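Local atomic coordinates of ribose 5-phosphate isomerase RpiB (Thermoanaerobacter tengcongensis, PDB entry 4EGS), a protein that probably dephosphorylates phosphotyrosine in proteins through this N-terminal low molecular weight phosphatase domain and, as a whole protein, may also interconvert aldoses and ketoses. Residues T140-E152 with T165-K179. Residues are numbered along the deposited sequence; the frame is centred on the assembly and turned at random. Where two conformers were deposited one is given.
Sequences TIKEFVGLEGDVE and TAEELSGLIDKLIEK
Leu-172 lies at the middle of an apolar packing contact, edged by one salt bridge, in which the loop after strand 138-140 of the parallel sheet folds back along the C-terminal helix 159-179 of the low molecular weight phosphatase domain. Its CD1 meets Val-151 CG2 and comes within 4.1 Å of Ile-141 CG1, while its CD2 touches Val-145 CG2 and, at 4.0 Å, Leu-147 CD1. Two turns further along the helix, Lys-179 lays CE over one face of the Phe-144 ring, 3.5 Å from CE2; Leu-176 CD2 reaches the same ring obliquely. Phe-144 CG stands opposite the backbone N (chi1 -176°), which brings the ring's CE2 within reach of both Leu-176 CD2 and Lys-179 CE; strand 115-118 packs against it too, through Leu-115 and Leu-117. Lys-142, bent at three successive torsions, runs its CD across Leu-172 CD1 (3.6 Å) and brings NZ to Glu-168 OE2 at 3.2 Å, meeting that oxygen 38° out of the carboxylate plane. A water accepts from Lys-142 NZ at 2.6 Å and donates to Glu-168 OE2 at 2.7 Å. With an alanine in place of Lys-142, Glu-168 would probably lose its charged mate and Leu-172 part of its cover. Beyond the bridge, Val-151 CG1 packs on Leu-169 CD1 at 3.8 Å, and the Val-151 carbonyl accepts a weak hydrogen bond from Arg-47 NE, of a predicted active-site residue. The chemistry thus implies a mainly hydrophobic attachment of loop to helix, with the ion pair and its water adding a polar link beside the segment leading to the predicted proton donor, Asp-153.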
loop_
_atom_site.group_PDB
_atom_site.type_symbol
_atom_site.label_atom_id
_atom_site.label_comp_id
_atom_site.label_asym_id
_atom_site.label_seq_id
_atom_site.Cartn_x
_atom_site.Cartn_y
_atom_site.Cartn_z
ATOM N N THR A 140 0.821 -10.865 13.146
ATOM C CA THR A 140 1.627 -12.023 12.778
ATOM C C THR A 140 1.589 -12.201 11.260
ATOM O O THR A 140 0.618 -11.814 10.609
ATOM C CB THR A 140 1.171 -13.302 13.539
ATOM O OG1 THR A 140 2.235 -13.768 14.378
ATOM C CG2 THR A 140 0.753 -14.416 12.587
ATOM N N ILE A 141 2.661 -12.757 10.702
ATOM C CA ILE A 141 2.803 -12.906 9.257
ATOM C C ILE A 141 1.663 -13.711 8.617
ATOM O O ILE A 141 1.295 -13.470 7.467
ATOM C CB ILE A 141 4.175 -13.532 8.894
ATOM C CG1 ILE A 141 4.457 -13.411 7.393
ATOM C CG2 ILE A 141 4.264 -14.976 9.368
ATOM C CD1 ILE A 141 5.154 -12.125 7.009
ATOM N N LYS A 142 1.097 -14.649 9.370
ATOM C CA LYS A 142 0.010 -15.488 8.874
ATOM C C LYS A 142 -1.351 -14.838 9.102
ATOM O O LYS A 142 -2.228 -14.897 8.242
ATOM C CB LYS A 142 0.051 -16.864 9.546
ATOM C CG LYS A 142 1.323 -17.655 9.276
ATOM C CD LYS A 142 1.253 -18.402 7.952
ATOM C CE LYS A 142 0.839 -19.849 8.155
ATOM N NZ LYS A 142 1.734 -20.535 9.125
ATOM N N GLU A 143 -1.523 -14.213 10.262
ATOM C CA GLU A 143 -2.811 -13.632 10.631
ATOM C C GLU A 143 -3.149 -12.394 9.807
ATOM O O GLU A 143 -4.320 -12.060 9.640
ATOM C CB GLU A 143 -2.857 -13.302 12.127
ATOM C CG GLU A 143 -2.494 -11.863 12.462
ATOM C CD GLU A 143 -2.572 -11.569 13.946
ATOM O OE1 GLU A 143 -2.070 -10.508 14.369
ATOM O OE2 GLU A 143 -3.136 -12.399 14.689
ATOM N N PHE A 144 -2.127 -11.717 9.292
ATOM C CA PHE A 144 -2.348 -10.512 8.499
ATOM C C PHE A 144 -2.950 -10.857 7.141
ATOM O O PHE A 144 -3.719 -10.079 6.576
ATOM C CB PHE A 144 -1.049 -9.724 8.321
ATOM C CG PHE A 144 -1.227 -8.417 7.594
ATOM C CD1 PHE A 144 -1.628 -7.280 8.275
ATOM C CD2 PHE A 144 -0.993 -8.328 6.231
ATOM C CE1 PHE A 144 -1.793 -6.078 7.610
ATOM C CE2 PHE A 144 -1.157 -7.130 5.563
ATOM C CZ PHE A 144 -1.557 -6.004 6.252
ATOM N N VAL A 145 -2.598 -12.029 6.622
ATOM C CA VAL A 145 -3.138 -12.482 5.349
ATOM C C VAL A 145 -4.335 -13.409 5.556
ATOM O O VAL A 145 -4.731 -14.143 4.650
ATOM C CB VAL A 145 -2.065 -13.173 4.480
ATOM C CG1 VAL A 145 -0.964 -12.186 4.120
ATOM C CG2 VAL A 145 -1.487 -14.381 5.197
ATOM N N GLY A 146 -4.904 -13.370 6.758
ATOM C CA GLY A 146 -6.117 -14.110 7.061
ATOM C C GLY A 146 -5.908 -15.549 7.498
ATOM O O GLY A 146 -6.875 -16.274 7.728
ATOM N N LEU A 147 -4.651 -15.967 7.614
ATOM C CA LEU A 147 -4.339 -17.337 8.013
ATOM C C LEU A 147 -4.037 -17.443 9.506
ATOM O O LEU A 147 -4.217 -16.485 10.257
ATOM C CB LEU A 147 -3.155 -17.878 7.207
ATOM C CG LEU A 147 -3.371 -18.110 5.711
ATOM C CD1 LEU A 147 -2.128 -18.716 5.078
ATOM C CD2 LEU A 147 -4.580 -19.000 5.476
ATOM N N GLU A 148 -3.584 -18.619 9.927
ATOM C CA GLU A 148 -3.150 -18.834 11.303
ATOM C C GLU A 148 -1.839 -19.609 11.340
ATOM O O GLU A 148 -1.467 -20.264 10.367
ATOM C CB GLU A 148 -4.213 -19.586 12.105
ATOM C CG GLU A 148 -5.328 -18.714 12.654
ATOM C CD GLU A 148 -6.181 -19.443 13.677
ATOM O OE1 GLU A 148 -5.745 -19.563 14.842
ATOM O OE2 GLU A 148 -7.284 -19.901 13.315
ATOM N N GLY A 149 -1.143 -19.531 12.469
ATOM C CA GLY A 149 0.085 -20.279 12.653
ATOM C C GLY A 149 1.334 -19.420 12.627
ATOM O O GLY A 149 1.261 -18.193 12.541
ATOM N N ASP A 150 2.487 -20.076 12.705
ATOM C CA ASP A 150 3.770 -19.388 12.698
ATOM C C ASP A 150 4.658 -19.945 11.595
ATOM O O ASP A 150 4.458 -21.069 11.137
ATOM C CB ASP A 150 4.483 -19.577 14.038
ATOM C CG ASP A 150 3.529 -19.604 15.215
ATOM O OD1 ASP A 150 3.638 -20.535 16.040
ATOM O OD2 ASP A 150 2.680 -18.698 15.322
ATOM N N VAL A 151 5.640 -19.158 11.172
ATOM C CA VAL A 151 6.695 -19.665 10.307
ATOM C C VAL A 151 7.835 -20.134 11.203
ATOM O O VAL A 151 8.483 -19.326 11.866
ATOM C CB VAL A 151 7.204 -18.592 9.330
ATOM C CG1 VAL A 151 8.266 -19.175 8.411
ATOM C CG2 VAL A 151 6.050 -18.029 8.517
ATOM N N GLU A 152 8.067 -21.443 11.225
ATOM C CA GLU A 152 8.979 -22.048 12.193
ATOM C C GLU A 152 10.457 -21.782 11.906
ATOM O O GLU A 152 10.853 -21.568 10.760
ATOM C CB GLU A 152 8.722 -23.555 12.292
ATOM C CG GLU A 152 7.256 -23.929 12.483
ATOM C CD GLU A 152 6.735 -23.639 13.882
ATOM O OE1 GLU A 152 7.516 -23.166 14.736
ATOM O OE2 GLU A 152 5.536 -23.890 14.129
ATOM N N THR A 165 10.779 -23.293 4.245
ATOM C CA THR A 165 10.496 -22.026 4.913
ATOM C C THR A 165 10.531 -20.868 3.915
ATOM O O THR A 165 9.732 -19.932 4.003
ATOM C CB THR A 165 11.476 -21.781 6.091
ATOM O OG1 THR A 165 10.798 -22.016 7.331
ATOM C CG2 THR A 165 12.015 -20.357 6.088
ATOM N N ALA A 166 11.444 -20.955 2.954
ATOM C CA ALA A 166 11.547 -19.952 1.900
ATOM C C ALA A 166 10.310 -19.935 1.002
ATOM O O ALA A 166 9.851 -18.871 0.585
ATOM C CB ALA A 166 12.811 -20.173 1.076
ATOM N N GLU A 167 9.776 -21.117 0.711
ATOM C CA GLU A 167 8.587 -21.246 -0.124
ATOM C C GLU A 167 7.365 -20.649 0.570
ATOM O O GLU A 167 6.601 -19.899 -0.041
ATOM C CB GLU A 167 8.329 -22.713 -0.449
ATOM C CG GLU A 167 9.454 -23.412 -1.188
ATOM C CD GLU A 167 9.375 -24.912 -1.015
ATOM O OE1 GLU A 167 10.181 -25.639 -1.632
ATOM O OE2 GLU A 167 8.498 -25.361 -0.251
ATOM N N GLU A 168 7.185 -20.984 1.846
ATOM C CA GLU A 168 6.064 -20.460 2.619
ATOM C C GLU A 168 6.123 -18.939 2.679
ATOM O O GLU A 168 5.121 -18.263 2.459
ATOM C CB GLU A 168 6.035 -21.050 4.032
ATOM C CG GLU A 168 4.969 -20.427 4.928
ATOM C CD GLU A 168 4.731 -21.207 6.210
ATOM O OE1 GLU A 168 4.918 -22.441 6.206
ATOM O OE2 GLU A 168 4.354 -20.581 7.223
ATOM N N LEU A 169 7.311 -18.414 2.960
ATOM C CA LEU A 169 7.529 -16.972 3.013
ATOM C C LEU A 169 7.206 -16.307 1.678
ATOM O O LEU A 169 6.557 -15.263 1.638
ATOM C CB LEU A 169 8.973 -16.672 3.422
ATOM C CG LEU A 169 9.177 -15.949 4.755
ATOM C CD1 LEU A 169 8.168 -16.416 5.793
ATOM C CD2 LEU A 169 10.596 -16.168 5.256
ATOM N N SER A 170 7.661 -16.920 0.589
ATOM C CA SER A 170 7.412 -16.392 -0.747
ATOM C C SER A 170 5.923 -16.388 -1.070
ATOM O O SER A 170 5.426 -15.484 -1.740
ATOM C CB SER A 170 8.173 -17.207 -1.795
ATOM O OG SER A 170 9.570 -17.155 -1.565
ATOM N N GLY A 171 5.216 -17.405 -0.586
ATOM C CA GLY A 171 3.786 -17.510 -0.809
ATOM C C GLY A 171 3.008 -16.517 0.033
ATOM O O GLY A 171 2.046 -15.911 -0.436
ATOM N N LEU A 172 3.432 -16.350 1.282
ATOM C CA LEU A 172 2.781 -15.420 2.197
ATOM C C LEU A 172 3.006 -13.972 1.779
ATOM O O LEU A 172 2.109 -13.137 1.896
ATOM C CB LEU A 172 3.286 -15.631 3.625
ATOM C CG LEU A 172 2.929 -16.951 4.306
ATOM C CD1 LEU A 172 3.631 -17.048 5.648
ATOM C CD2 LEU A 172 1.424 -17.088 4.472
ATOM N N ILE A 173 4.210 -13.674 1.300
ATOM C CA ILE A 173 4.542 -12.322 0.863
ATOM C C ILE A 173 3.780 -11.957 -0.418
ATOM O O ILE A 173 3.451 -10.789 -0.647
ATOM C CB ILE A 173 6.078 -12.119 0.733
ATOM C CG1 ILE A 173 6.641 -11.505 2.018
ATOM C CG2 ILE A 173 6.430 -11.218 -0.433
ATOM C CD1 ILE A 173 7.416 -12.468 2.886
ATOM N N ASP A 174 3.477 -12.964 -1.234
ATOM C CA ASP A 174 2.614 -12.772 -2.398
ATOM C C ASP A 174 1.254 -12.217 -1.978
ATOM O O ASP A 174 0.744 -11.275 -2.587
ATOM C CB ASP A 174 2.426 -14.085 -3.165
ATOM C CG ASP A 174 3.546 -14.352 -4.151
ATOM O OD1 ASP A 174 4.280 -13.402 -4.496
ATOM O OD2 ASP A 174 3.686 -15.513 -4.594
ATOM N N LYS A 175 0.676 -12.805 -0.934
ATOM C CA LYS A 175 -0.595 -12.333 -0.396
ATOM C C LYS A 175 -0.417 -10.968 0.257
ATOM O O LYS A 175 -1.298 -10.111 0.180
ATOM C CB LYS A 175 -1.152 -13.321 0.631
ATOM C CG LYS A 175 -1.278 -14.751 0.141
ATOM C CD LYS A 175 -2.128 -15.576 1.099
ATOM C CE LYS A 175 -1.922 -17.068 0.889
ATOM N NZ LYS A 175 -2.129 -17.480 -0.527
ATOM N N LEU A 176 0.729 -10.785 0.906
ATOM C CA LEU A 176 1.055 -9.541 1.593
ATOM C C LEU A 176 1.050 -8.372 0.615
ATOM O O LEU A 176 0.398 -7.356 0.848
ATOM C CB LEU A 176 2.439 -9.653 2.238
ATOM C CG LEU A 176 2.702 -9.008 3.602
ATOM C CD1 LEU A 176 4.180 -8.664 3.741
ATOM C CD2 LEU A 176 1.836 -7.784 3.839
ATOM N N ILE A 177 1.784 -8.533 -0.481
ATOM C CA ILE A 177 1.942 -7.479 -1.479
ATOM C C ILE A 177 0.611 -7.047 -2.099
ATOM O O ILE A 177 0.387 -5.859 -2.345
ATOM C CB ILE A 177 2.955 -7.901 -2.566
ATOM C CG1 ILE A 177 4.371 -7.887 -1.985
ATOM C CG2 ILE A 177 2.875 -6.991 -3.780
ATOM C CD1 ILE A 177 5.455 -8.109 -3.006
ATOM N N GLU A 178 -0.280 -8.005 -2.330
ATOM C CA GLU A 178 -1.603 -7.689 -2.858
ATOM C C GLU A 178 -2.461 -6.916 -1.855
ATOM O O GLU A 178 -3.177 -5.989 -2.231
ATOM C CB GLU A 178 -2.329 -8.954 -3.316
ATOM C CG GLU A 178 -1.919 -9.427 -4.698
ATOM C CD GLU A 178 -2.925 -10.383 -5.304
ATOM O OE1 GLU A 178 -3.241 -10.234 -6.504
ATOM O OE2 GLU A 178 -3.401 -11.284 -4.582
ATOM N N LYS A 179 -2.388 -7.300 -0.584
ATOM C CA LYS A 179 -3.135 -6.605 0.461
ATOM C C LYS A 179 -2.600 -5.193 0.674
ATOM O O LYS A 179 -3.368 -4.255 0.886
ATOM C CB LYS A 179 -3.097 -7.382 1.781
ATOM C CG LYS A 179 -4.443 -7.955 2.201
ATOM C CD LYS A 179 -4.461 -8.340 3.674
ATOM C CE LYS A 179 -4.496 -7.112 4.569
ATOM N NZ LYS A 179 -5.702 -6.275 4.325
HETATM O O HOH W 1 3.222 -22.632 8.486
HETATM O O HOH W 2 6.893 -22.707 8.992
#